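Local coordinates for protein 2-dehydropantoate 2-reductase (Enterococcus faecium, PDB 3WFI) that works as an NADH-linked D-mandelate dehydrogenase of the ketopantoate reductase family and is predicted to reduce ketopantoate to pantoate, at residues Gln70-Ile75 against Leu93-Thr98; Ile122-Thr127 against Glu148-Gly153; Asn179-Ile184 against Ala230-Glu235; Gly16-Gln21 against Ser170-His175. All coordinates share one frame; numbering follows the deposited sequence.

Contact 1 of 4, residues Gln70-Ile75 against Leu93-Thr98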
loop_
_atom_site.group_PDB
_atom_site.type_symbol
_atom_site.label_atom_id
_atom_site.label_comp_id
_atom_site.label_asym_id
_atom_site.label_seq_id
_atom_site.Cartn_x
_atom_site.Cartn_y
_atom_site.Cartn_z
ATOM N N GLN B 70 -21.470 33.758 -23.999
ATOM C CA GLN B 70 -20.143 33.241 -23.748
ATOM C C GLN B 70 -19.344 34.260 -22.938
ATOM O O GLN B 70 -19.642 35.461 -22.951
ATOM C CB GLN B 70 -19.470 32.884 -25.070
ATOM C CG GLN B 70 -20.134 31.696 -25.759
ATOM C CD GLN B 70 -19.370 31.239 -26.987
ATOM O OE1 GLN B 70 -19.031 32.044 -27.849
ATOM N NE2 GLN B 70 -19.128 29.940 -27.089
ATOM N N VAL B 71 -18.343 33.784 -22.203
ATOM C CA VAL B 71 -17.621 34.643 -21.264
ATOM C C VAL B 71 -16.148 34.744 -21.592
ATOM O O VAL B 71 -15.587 33.867 -22.256
ATOM C CB VAL B 71 -17.759 34.161 -19.792
ATOM C CG1 VAL B 71 -19.210 34.198 -19.367
ATOM C CG2 VAL B 71 -17.175 32.767 -19.596
ATOM N N ASP B 72 -15.534 35.814 -21.096
ATOM C CA ASP B 72 -14.103 36.064 -21.247
ATOM C C ASP B 72 -13.308 35.335 -20.164
ATOM O O ASP B 72 -12.153 34.969 -20.365
ATOM C CB ASP B 72 -13.806 37.574 -21.135
ATOM C CG ASP B 72 -14.601 38.411 -22.125
ATOM O OD1 ASP B 72 -14.563 38.103 -23.339
ATOM O OD2 ASP B 72 -15.256 39.373 -21.688
ATOM N N LEU B 73 -13.931 35.132 -19.012
ATOM C CA LEU B 73 -13.232 34.560 -17.875
ATOM C C LEU B 73 -14.156 33.687 -17.053
ATOM O O LEU B 73 -15.286 34.071 -16.756
ATOM C CB LEU B 73 -12.664 35.676 -17.001
ATOM C CG LEU B 73 -12.027 35.292 -15.657
ATOM C CD1 LEU B 73 -10.721 34.536 -15.848
ATOM C CD2 LEU B 73 -11.787 36.557 -14.847
ATOM N N ILE B 74 -13.659 32.507 -16.697
ATOM C CA ILE B 74 -14.319 31.631 -15.739
ATOM C C ILE B 74 -13.435 31.558 -14.495
ATOM O O ILE B 74 -12.250 31.208 -14.578
ATOM C CB ILE B 74 -14.530 30.223 -16.322
ATOM C CG1 ILE B 74 -15.356 30.281 -17.603
ATOM C CG2 ILE B 74 -15.193 29.297 -15.304
ATOM C CD1 ILE B 74 -15.412 28.962 -18.344
ATOM N N ILE B 75 -14.009 31.874 -13.342
ATOM C CA ILE B 75 -13.330 31.674 -12.057
ATOM C C ILE B 75 -13.970 30.476 -11.363
ATOM O O ILE B 75 -15.172 30.464 -11.097
ATOM C CB ILE B 75 -13.404 32.920 -11.149
ATOM C CG1 ILE B 75 -13.045 34.176 -11.942
ATOM C CG2 ILE B 75 -12.471 32.763 -9.949
ATOM C CD1 ILE B 75 -13.100 35.459 -11.136
ATOM N N LEU B 93 -20.238 28.099 -22.706
ATOM C CA LEU B 93 -19.860 29.492 -22.444
ATOM C C LEU B 93 -18.424 29.784 -22.843
ATOM O O LEU B 93 -17.981 30.927 -22.763
ATOM C CB LEU B 93 -20.019 29.834 -20.965
ATOM C CG LEU B 93 -21.415 29.470 -20.426
ATOM C CD1 LEU B 93 -21.579 29.866 -18.968
ATOM C CD2 LEU B 93 -22.522 30.071 -21.278
ATOM N N ILE B 94 -17.698 28.738 -23.221
ATOM C CA ILE B 94 -16.289 28.849 -23.535
ATOM C C ILE B 94 -16.100 29.218 -25.009
ATOM O O ILE B 94 -16.501 28.481 -25.901
ATOM C CB ILE B 94 -15.549 27.528 -23.230
ATOM C CG1 ILE B 94 -15.699 27.180 -21.744
ATOM C CG2 ILE B 94 -14.077 27.618 -23.624
ATOM C CD1 ILE B 94 -15.116 25.837 -21.356
ATOM N N LYS B 95 -15.496 30.377 -25.246
ATOM C CA LYS B 95 -15.062 30.760 -26.583
ATOM C C LYS B 95 -13.560 30.540 -26.686
ATOM O O LYS B 95 -12.920 30.119 -25.717
ATOM C CB LYS B 95 -15.478 32.193 -26.927
ATOM C CG LYS B 95 -15.163 33.254 -25.894
ATOM C CD LYS B 95 -15.720 34.600 -26.289
ATOM C CE LYS B 95 -15.220 35.688 -25.358
ATOM N NZ LYS B 95 -15.991 36.952 -25.524
ATOM N N LYS B 96 -13.002 30.795 -27.865
ATOM C CA LYS B 96 -11.614 30.456 -28.147
ATOM C C LYS B 96 -10.649 31.094 -27.144
ATOM O O LYS B 96 -9.703 30.450 -26.710
ATOM C CB LYS B 96 -11.257 30.874 -29.582
ATOM C CG LYS B 96 -9.901 30.379 -30.058
ATOM C CD LYS B 96 -9.716 30.552 -31.563
ATOM C CE LYS B 96 -9.839 32.009 -32.008
ATOM N NZ LYS B 96 -8.894 32.921 -31.294
ATOM N N ASP B 97 -10.906 32.346 -26.780
ATOM C CA ASP B 97 -10.014 33.121 -25.916
ATOM C C ASP B 97 -10.421 33.158 -24.436
ATOM O O ASP B 97 -9.878 33.952 -23.670
ATOM C CB ASP B 97 -9.941 34.565 -26.435
ATOM C CG ASP B 97 -9.263 34.657 -27.791
ATOM O OD1 ASP B 97 -8.617 33.664 -28.195
ATOM O OD2 ASP B 97 -9.367 35.720 -28.443
ATOM N N THR B 98 -11.369 32.313 -24.042
ATOM C CA THR B 98 -11.827 32.298 -22.658
ATOM C C THR B 98 -10.701 31.841 -21.744
ATOM O O THR B 98 -10.051 30.816 -21.996
ATOM C CB THR B 98 -13.040 31.382 -22.466
ATOM O OG1 THR B 98 -14.160 31.923 -23.179
ATOM C CG2 THR B 98 -13.392 31.249 -20.984
#

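Contact 2 of 4, residues Ile122-Thr127 against Glu148-Gly153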
loop_
_atom_site.group_PDB
_atom_site.type_symbol
_atom_site.label_atom_id
_atom_site.label_comp_id
_atom_site.label_asym_id
_atom_site.label_seq_id
_atom_site.Cartn_x
_atom_site.Cartn_y
_atom_site.Cartn_z
ATOM N N ILE B 122 -4.989 28.996 -19.063
ATOM C CA ILE B 122 -5.284 28.527 -17.696
ATOM C C ILE B 122 -4.380 29.229 -16.689
ATOM O O ILE B 122 -3.159 29.362 -16.900
ATOM C CB ILE B 122 -5.149 26.998 -17.547
ATOM C CG1 ILE B 122 -6.052 26.285 -18.550
ATOM C CG2 ILE B 122 -5.539 26.562 -16.135
ATOM C CD1 ILE B 122 -5.901 24.777 -18.574
ATOM N N TYR B 123 -4.997 29.672 -15.591
ATOM C CA TYR B 123 -4.296 30.362 -14.526
ATOM C C TYR B 123 -4.666 29.695 -13.201
ATOM O O TYR B 123 -5.782 29.208 -13.029
ATOM C CB TYR B 123 -4.644 31.857 -14.511
ATOM C CG TYR B 123 -4.331 32.561 -15.817
ATOM C CD1 TYR B 123 -3.131 33.236 -15.994
ATOM C CD2 TYR B 123 -5.225 32.511 -16.887
ATOM C CE1 TYR B 123 -2.830 33.855 -17.189
ATOM C CE2 TYR B 123 -4.941 33.124 -18.093
ATOM C CZ TYR B 123 -3.744 33.804 -18.233
ATOM O OH TYR B 123 -3.441 34.400 -19.417
ATOM N N ILE B 124 -3.705 29.640 -12.289
ATOM C CA ILE B 124 -3.903 28.996 -10.991
ATOM C C ILE B 124 -3.661 30.024 -9.908
ATOM O O ILE B 124 -2.773 30.869 -10.045
ATOM C CB ILE B 124 -2.953 27.805 -10.798
ATOM C CG1 ILE B 124 -1.507 28.175 -11.161
ATOM C CG2 ILE B 124 -3.413 26.639 -11.648
ATOM C CD1 ILE B 124 -0.484 27.183 -10.654
ATOM N N GLY B 125 -4.449 29.965 -8.839
ATOM C CA GLY B 125 -4.286 30.918 -7.760
ATOM C C GLY B 125 -4.754 30.470 -6.386
ATOM O O GLY B 125 -5.356 29.411 -6.219
ATOM N N ASN B 126 -4.430 31.295 -5.402
ATOM C CA ASN B 126 -4.864 31.107 -4.023
ATOM C C ASN B 126 -5.607 32.346 -3.621
ATOM O O ASN B 126 -5.225 33.443 -4.021
ATOM C CB ASN B 126 -3.658 30.922 -3.083
ATOM C CG ASN B 126 -2.895 29.640 -3.349
ATOM O OD1 ASN B 126 -1.691 29.558 -3.117
ATOM N ND2 ASN B 126 -3.592 28.626 -3.839
ATOM N N THR B 127 -6.661 32.186 -2.831
ATOM C CA THR B 127 -7.364 33.335 -2.272
ATOM C C THR B 127 -7.271 33.299 -0.744
ATOM O O THR B 127 -7.424 32.242 -0.138
ATOM C CB THR B 127 -8.838 33.421 -2.723
ATOM O OG1 THR B 127 -9.496 34.463 -1.982
ATOM C CG2 THR B 127 -9.577 32.101 -2.498
ATOM N N GLU B 148 -3.410 35.625 -5.022
ATOM C CA GLU B 148 -2.155 35.438 -5.731
ATOM C C GLU B 148 -2.411 34.436 -6.841
ATOM O O GLU B 148 -3.091 33.433 -6.617
ATOM C CB GLU B 148 -1.044 34.922 -4.812
ATOM C CG GLU B 148 -0.709 35.883 -3.673
ATOM C CD GLU B 148 0.521 35.465 -2.888
ATOM O OE1 GLU B 148 0.943 34.296 -3.005
ATOM O OE2 GLU B 148 1.061 36.315 -2.150
ATOM N N LEU B 149 -1.882 34.715 -8.032
ATOM C CA LEU B 149 -2.173 33.874 -9.198
ATOM C C LEU B 149 -1.017 33.799 -10.173
ATOM O O LEU B 149 -0.150 34.679 -10.201
ATOM C CB LEU B 149 -3.458 34.349 -9.907
ATOM C CG LEU B 149 -3.475 35.727 -10.588
ATOM C CD1 LEU B 149 -2.852 35.674 -11.981
ATOM C CD2 LEU B 149 -4.894 36.265 -10.690
ATOM N N GLN B 150 -1.016 32.729 -10.965
ATOM C CA GLN B 150 0.059 32.439 -11.891
ATOM C C GLN B 150 -0.463 31.837 -13.192
ATOM O O GLN B 150 -1.408 31.057 -13.187
ATOM C CB GLN B 150 1.033 31.450 -11.253
ATOM C CG GLN B 150 2.300 31.240 -12.069
ATOM C CD GLN B 150 3.351 30.431 -11.344
ATOM O OE1 GLN B 150 3.100 29.869 -10.273
ATOM N NE2 GLN B 150 4.560 30.397 -11.912
ATOM N N ASN B 151 0.181 32.198 -14.294
ATOM C CA ASN B 151 -0.063 31.555 -15.578
ATOM C C ASN B 151 0.494 30.130 -15.597
ATOM O O ASN B 151 1.583 29.875 -15.102
ATOM C CB ASN B 151 0.548 32.367 -16.734
ATOM C CG ASN B 151 2.056 32.521 -16.614
ATOM O OD1 ASN B 151 2.548 33.157 -15.685
ATOM N ND2 ASN B 151 2.793 31.934 -17.544
ATOM N N LEU B 152 -0.256 29.208 -16.173
ATOM C CA LEU B 152 0.301 27.902 -16.550
ATOM C C LEU B 152 0.957 27.843 -17.922
ATOM O O LEU B 152 1.822 26.999 -18.140
ATOM C CB LEU B 152 -0.765 26.831 -16.484
ATOM C CG LEU B 152 -1.231 26.577 -15.066
ATOM C CD1 LEU B 152 -2.289 25.496 -15.097
ATOM C CD2 LEU B 152 -0.072 26.156 -14.189
ATOM N N GLY B 153 0.559 28.697 -18.852
ATOM C CA GLY B 153 1.143 28.626 -20.190
ATOM C C GLY B 153 2.372 29.494 -20.345
ATOM O O GLY B 153 2.419 30.614 -19.840
HETATM O O HOH W 1 -1.646 30.711 -18.858
#

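Contact 3 of 4, residues Asn179-Ile184 against Ala230-Glu235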
loop_
_atom_site.group_PDB
_atom_site.type_symbol
_atom_site.label_atom_id
_atom_site.label_comp_id
_atom_site.label_asym_id
_atom_site.label_seq_id
_atom_site.Cartn_x
_atom_site.Cartn_y
_atom_site.Cartn_z
ATOM N N ASN B 179 5.448 31.699 -7.839
ATOM C CA ASN B 179 5.747 30.584 -6.944
ATOM C C ASN B 179 4.519 29.759 -6.609
ATOM O O ASN B 179 4.623 28.816 -5.822
ATOM C CB ASN B 179 6.394 31.118 -5.673
ATOM C CG ASN B 179 7.013 30.029 -4.816
ATOM O OD1 ASN B 179 6.616 29.843 -3.666
ATOM N ND2 ASN B 179 7.974 29.287 -5.377
ATOM N N ILE B 180 3.386 30.064 -7.258
ATOM C CA ILE B 180 2.095 29.414 -6.965
ATOM C C ILE B 180 2.153 27.930 -7.335
ATOM O O ILE B 180 1.687 27.079 -6.586
ATOM C CB ILE B 180 0.919 30.031 -7.770
ATOM C CG1 ILE B 180 0.733 31.504 -7.445
ATOM C CG2 ILE B 180 -0.383 29.287 -7.501
ATOM C CD1 ILE B 180 0.543 31.802 -5.973
ATOM N N HIS B 181 2.706 27.635 -8.502
ATOM C CA HIS B 181 2.679 26.280 -9.048
ATOM C C HIS B 181 3.526 25.379 -8.138
ATOM O O HIS B 181 3.119 24.276 -7.762
ATOM C CB HIS B 181 3.241 26.290 -10.466
ATOM C CG HIS B 181 2.855 25.106 -11.293
ATOM N ND1 HIS B 181 2.177 24.014 -10.790
ATOM C CD2 HIS B 181 3.078 24.843 -12.601
ATOM C CE1 HIS B 181 1.990 23.137 -11.761
ATOM N NE2 HIS B 181 2.536 23.612 -12.867
ATOM N N TYR B 182 4.704 25.883 -7.776
ATOM C CA TYR B 182 5.604 25.194 -6.868
ATOM C C TYR B 182 4.926 24.937 -5.542
ATOM O O TYR B 182 4.977 23.818 -5.042
ATOM C CB TYR B 182 6.863 26.021 -6.628
ATOM C CG TYR B 182 7.918 25.337 -5.763
ATOM C CD1 TYR B 182 9.041 24.758 -6.328
ATOM C CD2 TYR B 182 7.789 25.295 -4.373
ATOM C CE1 TYR B 182 10.013 24.166 -5.543
ATOM C CE2 TYR B 182 8.748 24.691 -3.568
ATOM C CZ TYR B 182 9.864 24.126 -4.163
ATOM O OH TYR B 182 10.810 23.511 -3.378
ATOM N N SER B 183 4.280 25.963 -4.978
ATOM C CA SER B 183 3.718 25.847 -3.638
ATOM C C SER B 183 2.519 24.903 -3.630
ATOM O O SER B 183 2.278 24.208 -2.638
ATOM C CB SER B 183 3.368 27.223 -3.033
ATOM O OG SER B 183 1.983 27.457 -3.093
ATOM N N ILE B 184 1.799 24.840 -4.751
ATOM C CA ILE B 184 0.691 23.904 -4.916
ATOM C C ILE B 184 1.228 22.446 -4.960
ATOM O O ILE B 184 0.626 21.529 -4.386
ATOM C CB ILE B 184 -0.143 24.193 -6.209
ATOM C CG1 ILE B 184 -0.868 25.546 -6.220
ATOM C CG2 ILE B 184 -1.145 23.071 -6.497
ATOM C CD1 ILE B 184 -0.797 26.433 -5.004
ATOM N N ALA B 230 8.917 17.777 -12.327
ATOM C CA ALA B 230 10.056 18.139 -13.172
ATOM C C ALA B 230 9.708 18.129 -14.673
ATOM O O ALA B 230 10.177 18.974 -15.428
ATOM C CB ALA B 230 11.241 17.226 -12.892
ATOM N N VAL B 231 8.879 17.184 -15.094
ATOM C CA VAL B 231 8.387 17.147 -16.475
ATOM C C VAL B 231 7.612 18.427 -16.781
ATOM O O VAL B 231 7.690 18.963 -17.885
ATOM C CB VAL B 231 7.491 15.917 -16.736
ATOM C CG1 VAL B 231 6.923 15.947 -18.158
ATOM C CG2 VAL B 231 8.263 14.623 -16.508
ATOM N N GLU B 232 6.891 18.939 -15.799
ATOM C CA GLU B 232 6.142 20.188 -15.959
ATOM C C GLU B 232 6.975 21.437 -15.571
ATOM O O GLU B 232 6.419 22.486 -15.276
ATOM C CB GLU B 232 4.845 20.103 -15.154
ATOM C CG GLU B 232 3.996 18.915 -15.595
ATOM C CD GLU B 232 2.805 18.626 -14.723
ATOM O OE1 GLU B 232 2.728 19.149 -13.587
ATOM O OE2 GLU B 232 1.939 17.844 -15.182
ATOM N N LYS B 233 8.304 21.302 -15.602
ATOM C CA LYS B 233 9.243 22.408 -15.409
ATOM C C LYS B 233 9.186 22.986 -14.010
ATOM O O LYS B 233 9.495 24.160 -13.815
ATOM C CB LYS B 233 9.017 23.531 -16.437
ATOM C CG LYS B 233 8.856 23.060 -17.875
ATOM C CD LYS B 233 10.063 22.271 -18.342
ATOM C CE LYS B 233 9.927 21.842 -19.804
ATOM N NZ LYS B 233 10.826 20.691 -20.080
ATOM N N ILE B 234 8.811 22.159 -13.041
ATOM C CA ILE B 234 8.798 22.565 -11.652
ATOM C C ILE B 234 9.800 21.692 -10.897
ATOM O O ILE B 234 9.638 20.476 -10.825
ATOM C CB ILE B 234 7.404 22.373 -11.029
ATOM C CG1 ILE B 234 6.361 23.299 -11.709
ATOM C CG2 ILE B 234 7.495 22.608 -9.520
ATOM C CD1 ILE B 234 6.349 24.728 -11.192
ATOM N N GLU B 235 10.825 22.310 -10.335
ATOM C CA GLU B 235 11.907 21.578 -9.704
ATOM C C GLU B 235 11.809 21.683 -8.191
ATOM O O GLU B 235 12.284 22.635 -7.588
ATOM C CB GLU B 235 13.232 22.090 -10.259
ATOM C CG GLU B 235 14.426 21.263 -9.840
ATOM C CD GLU B 235 15.747 21.770 -10.420
ATOM O OE1 GLU B 235 15.741 22.749 -11.204
ATOM O OE2 GLU B 235 16.794 21.169 -10.103
#

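Contact 4 of 4, residues Gly16-Gln21 against Ser170-His175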
loop_
_atom_site.group_PDB
_atom_site.type_symbol
_atom_site.label_atom_id
_atom_site.label_comp_id
_atom_site.label_asym_id
_atom_site.label_seq_id
_atom_site.Cartn_x
_atom_site.Cartn_y
_atom_site.Cartn_z
ATOM N N GLY B 16 -18.083 37.347 -7.121
ATOM C CA GLY B 16 -19.158 37.794 -7.994
ATOM C C GLY B 16 -19.684 39.173 -7.634
ATOM O O GLY B 16 -19.845 40.041 -8.504
ATOM N N LEU B 17 -19.947 39.378 -6.348
ATOM C CA LEU B 17 -20.418 40.671 -5.870
ATOM C C LEU B 17 -19.400 41.785 -6.103
ATOM O O LEU B 17 -19.737 42.854 -6.642
ATOM C CB LEU B 17 -20.744 40.593 -4.387
ATOM C CG LEU B 17 -21.376 41.867 -3.836
ATOM C CD1 LEU B 17 -22.718 42.143 -4.505
ATOM C CD2 LEU B 17 -21.535 41.745 -2.325
ATOM N N MET B 18 -18.155 41.541 -5.703
ATOM C CA MET B 18 -17.129 42.562 -5.812
ATOM C C MET B 18 -16.862 42.905 -7.287
ATOM O O MET B 18 -16.781 44.080 -7.649
ATOM C CB MET B 18 -15.863 42.139 -5.090
ATOM C CG MET B 18 -16.055 42.101 -3.585
ATOM S SD MET B 18 -14.655 41.438 -2.693
ATOM C CE MET B 18 -13.504 42.806 -2.747
ATOM N N LEU B 19 -16.790 41.889 -8.134
ATOM C CA LEU B 19 -16.600 42.093 -9.573
ATOM C C LEU B 19 -17.752 42.853 -10.227
ATOM O O LEU B 19 -17.540 43.683 -11.112
ATOM C CB LEU B 19 -16.405 40.748 -10.280
ATOM C CG LEU B 19 -15.032 40.126 -10.035
ATOM C CD1 LEU B 19 -15.042 38.642 -10.379
ATOM C CD2 LEU B 19 -13.955 40.862 -10.826
ATOM N N HIS B 20 -18.967 42.534 -9.813
ATOM C CA HIS B 20 -20.165 43.205 -10.291
ATOM C C HIS B 20 -20.154 44.684 -9.923
ATOM O O HIS B 20 -20.373 45.543 -10.788
ATOM C CB HIS B 20 -21.398 42.542 -9.695
ATOM C CG HIS B 20 -22.649 43.329 -9.896
ATOM N ND1 HIS B 20 -23.200 44.105 -8.900
ATOM C CD2 HIS B 20 -23.440 43.486 -10.979
ATOM C CE1 HIS B 20 -24.289 44.693 -9.356
ATOM N NE2 HIS B 20 -24.458 44.333 -10.615
ATOM N N GLN B 21 -19.885 44.971 -8.656
ATOM C CA GLN B 21 -19.872 46.349 -8.152
ATOM C C GLN B 21 -18.984 47.283 -8.973
ATOM O O GLN B 21 -19.291 48.470 -9.097
ATOM C CB GLN B 21 -19.407 46.420 -6.692
ATOM C CG GLN B 21 -20.349 45.924 -5.614
ATOM C CD GLN B 21 -19.732 46.093 -4.240
ATOM O OE1 GLN B 21 -19.094 45.183 -3.724
ATOM N NE2 GLN B 21 -19.877 47.278 -3.663
ATOM N N SER B 170 -11.477 45.543 -8.774
ATOM C CA SER B 170 -12.698 45.239 -8.054
ATOM C C SER B 170 -12.468 45.055 -6.552
ATOM O O SER B 170 -13.362 44.605 -5.837
ATOM C CB SER B 170 -13.379 44.014 -8.670
ATOM O OG SER B 170 -13.745 44.275 -10.020
ATOM N N GLY B 171 -11.279 45.427 -6.076
ATOM C CA GLY B 171 -10.960 45.434 -4.656
ATOM C C GLY B 171 -10.467 44.111 -4.113
ATOM O O GLY B 171 -10.355 43.945 -2.899
ATOM N N LEU B 172 -10.167 43.167 -5.010
ATOM C CA LEU B 172 -9.788 41.817 -4.622
ATOM C C LEU B 172 -8.316 41.682 -4.251
ATOM O O LEU B 172 -7.895 40.625 -3.781
ATOM C CB LEU B 172 -10.143 40.817 -5.729
ATOM C CG LEU B 172 -11.639 40.589 -5.926
ATOM C CD1 LEU B 172 -11.924 39.993 -7.302
ATOM C CD2 LEU B 172 -12.205 39.714 -4.808
ATOM N N ASN B 173 -7.535 42.746 -4.446
ATOM C CA ASN B 173 -6.149 42.767 -3.994
ATOM C C ASN B 173 -5.353 41.584 -4.551
ATOM O O ASN B 173 -4.735 40.811 -3.810
ATOM C CB ASN B 173 -6.109 42.798 -2.458
ATOM C CG ASN B 173 -4.717 43.042 -1.905
ATOM O OD1 ASN B 173 -3.850 43.580 -2.584
ATOM N ND2 ASN B 173 -4.509 42.662 -0.646
ATOM N N ALA B 174 -5.382 41.460 -5.878
ATOM C CA ALA B 174 -4.779 40.335 -6.575
ATOM C C ALA B 174 -3.370 40.670 -7.028
ATOM O O ALA B 174 -3.085 41.815 -7.379
ATOM C CB ALA B 174 -5.638 39.936 -7.778
ATOM N N HIS B 175 -2.495 39.665 -7.041
ATOM C CA HIS B 175 -1.113 39.843 -7.481
ATOM C C HIS B 175 -0.595 38.629 -8.219
ATOM O O HIS B 175 -0.957 37.493 -7.906
ATOM C CB HIS B 175 -0.190 40.095 -6.286
ATOM C CG HIS B 175 -0.637 41.223 -5.418
ATOM N ND1 HIS B 175 -1.236 41.018 -4.199
ATOM C CD2 HIS B 175 -0.585 42.561 -5.593
ATOM C CE1 HIS B 175 -1.522 42.184 -3.650
ATOM N NE2 HIS B 175 -1.151 43.137 -4.484
HETATM O O HOH W 2 -15.777 46.166 -6.288
#

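Contact 1 of 4, residues Gln70-Ile75 against Leu93-Thr98
Thr98 OG1 is held from two sides of the contact. It donates to Val71 O over 2.6 Å and accepts a bond from Lys95 N at 2.9 Å. This joint lies in a beta-alpha-beta crossover of the Rossmann domain, where strand 71-76 leads through helix 80-90 to its parallel neighbour 98-102. Residues 93-98 form the return, with a type I turn from Lys95 to Thr98. A second link ties Val71 N to Leu93 O at 2.9 Å. Lys95 CG lies between its own backbone N and carbonyl carbon (chi1 49°), and the chain beyond it is extended. Its methylenes pass over Val71 O, and NZ forms a salt bridge with Asp72 OD1 at 2.9 Å. NZ comes from the syn side of the carboxylate but 33° out of its plane. The other oxygen, Asp72 OD2, takes the backbone N of Lys2, the first residue of strand 2-6. Gln70 crosses the Lys95 side chain at a slant, and its NE2 bonds to Ser92 O. Ile74 adds apolar contact; its side chain crosses that of Ile94 at about a right angle. Ile74 CD1 lies 3.8 Å from Ile94 CG1, and Ile74 CG1 meets the methyl Thr98 CG2 at 4.0 Å.

Contact 2 of 4, residues Ile122-Thr127 against Glu148-Gly153
Ile122 O receives Leu152 N at 3.0 Å and also a water at 2.8 Å. The same water accepts Gly153 N, so it bridges the point where the second strand leaves the sheet. Ile122 CG2 packs on Leu152 CD1 at 3.6 Å. Tyr123 and Asn151 form a non-hydrogen-bonded antiparallel pair. The Tyr123 ring crosses Asn151 obliquely, with CD1 3.5 Å from Asn151 CA and CE1 near Asn151 CB. The bridging water lies above one face of this ring, offset toward its rim, and Tyr123 OH bonds to Glu99. Ile124 pairs with Gln150 through two backbone bonds. Its CG1 sits between backbone N and carbonyl carbon (chi1 48°), which puts it 3.5 Å from Gln150 O. Ile124 CD1 lies 3.7 Å from Leu152 CD2. Leu152 CD1 touches CG2 of both isoleucines, and CD2 meets Ile124 alone of the two. At Gly125 the strands draw close, with its CA 3.9 Å from Leu149 CA. Asn126 closes the pairing: its N and O bond to Glu148 O and N. Its ND2 makes a weak bond to Asn105, an NAD-binding residue. The N-to-C directions of the two strands are 162° apart, the antiparallel step in a mixed sheet whose other neighbouring strands pair in parallel. Strand 98-102 flanks 122-127, and 174-176 flanks 147-151. Helix 157-168 covers the Tyr123 and Leu149 face, and helix 180-191 covers the Ile124 and Gln150 face.

Contact 3 of 4, residues Asn179-Ile184 against Ala230-Glu235
A Schellman motif ends helix 214-231 and brings Ile234 against His181 and Tyr182, in the first turn of helix 180-191. Both helices belong to the helical C-terminal part of this family. Lys233 is the C-prime residue with positive phi, and its N bonds to Ala230 O. Ile234 follows, with its side chain toward the other helix. No hydrogen bond joins the two segments directly, and apolar contact does most of the work. Ile234 lies over one face of the His181 imidazole in a CH-pi contact. Its CG1 is 3.9 Å from the ring centroid, 18° off the ring normal and shifted toward the rim. Ile234 CD1 lies beside the CB-CG end of the ring, 3.5 Å from His181 CG. The other branch, Ile234 CG2, turns to Tyr182 and stands 4.1 Å from its CD1. Glu232 lies beside this patch, and its carboxylate has polar partners: OE1 bonds to Tyr185 OH, and OE2 meets Lys284 and Tyr288. Tyr182 CG is anti to its backbone N (chi1 -176°), and the side chain crosses that of Ile234 on a diagonal. Its OH bonds to the backbone N of Asp237, while Glu235 O lies at the ring edge, in plane, 3.4 Å from Tyr182 CE1.

Contact 4 of 4, residues Gly16-Gln21 against Ser170-His175
The last turns of helix 10-21 run past the loop at 170-172, and the backbones come nearest at Leu19 and Ser170, whose CA atoms are 5.2 Å apart. No direct hydrogen bond spans the gap. A water does so instead, donating to Met18 O at 2.7 Å and to Ser170 O at 2.9 Å. Thus two carbonyl oxygens that face the same region share one donor molecule. Met18 O also receives a weak bond from Ser22 OG. Met18 carries most of the side-chain contact. Its chain is bent at chi3 (76°), which places CE over the loop, 3.4 Å from Gly171 O. Gly171 turns here with positive phi. Met18 SD lies 3.7 Å from Leu172 CD2. Ser170 CB lies 3.6 Å from the backbone Met18 O, while its OG meets the side-chain methyl Leu19 CD2 at 3.5 Å. Leu19 and Leu172 cross at about a right angle, with Leu19 CG 4.1 Å from Leu172 CD1. Leu167 of helix 157-168 packs on both leucines, so a second helix joins the apolar group. Leu172 O is taken up by the indole N-H of Trp129. Beyond the loop, the chain enters strand 174-176 at the edge of the large sheet. The helix is the first of the Rossmann fold, the one that follows the glycine-rich turn. The NAD-binding residues Ala10 and Met11 lie at its start.

From the N terminus, segment 16-21 opens the longest loop, which contact 4 closes at 170-175. Contacts 1 and 2 are nested inside it, one after the other. Contact 1 closes the short loop through helix 80-90, and contact 2 closes one built of strands and turns. All three reach the large Rossmann sheet. Contact 1 meets contact 4 where Ile75 packs on Leu19, and contact 2 meets it through the backbone of Leu149 and His175. Contact 3 follows in series and closes a mostly helical loop in the C-terminal part. Its first helix begins just after contact 4. Gln150 of contact 2 probably bonds to the backbone N of His181, tying sheet to helices.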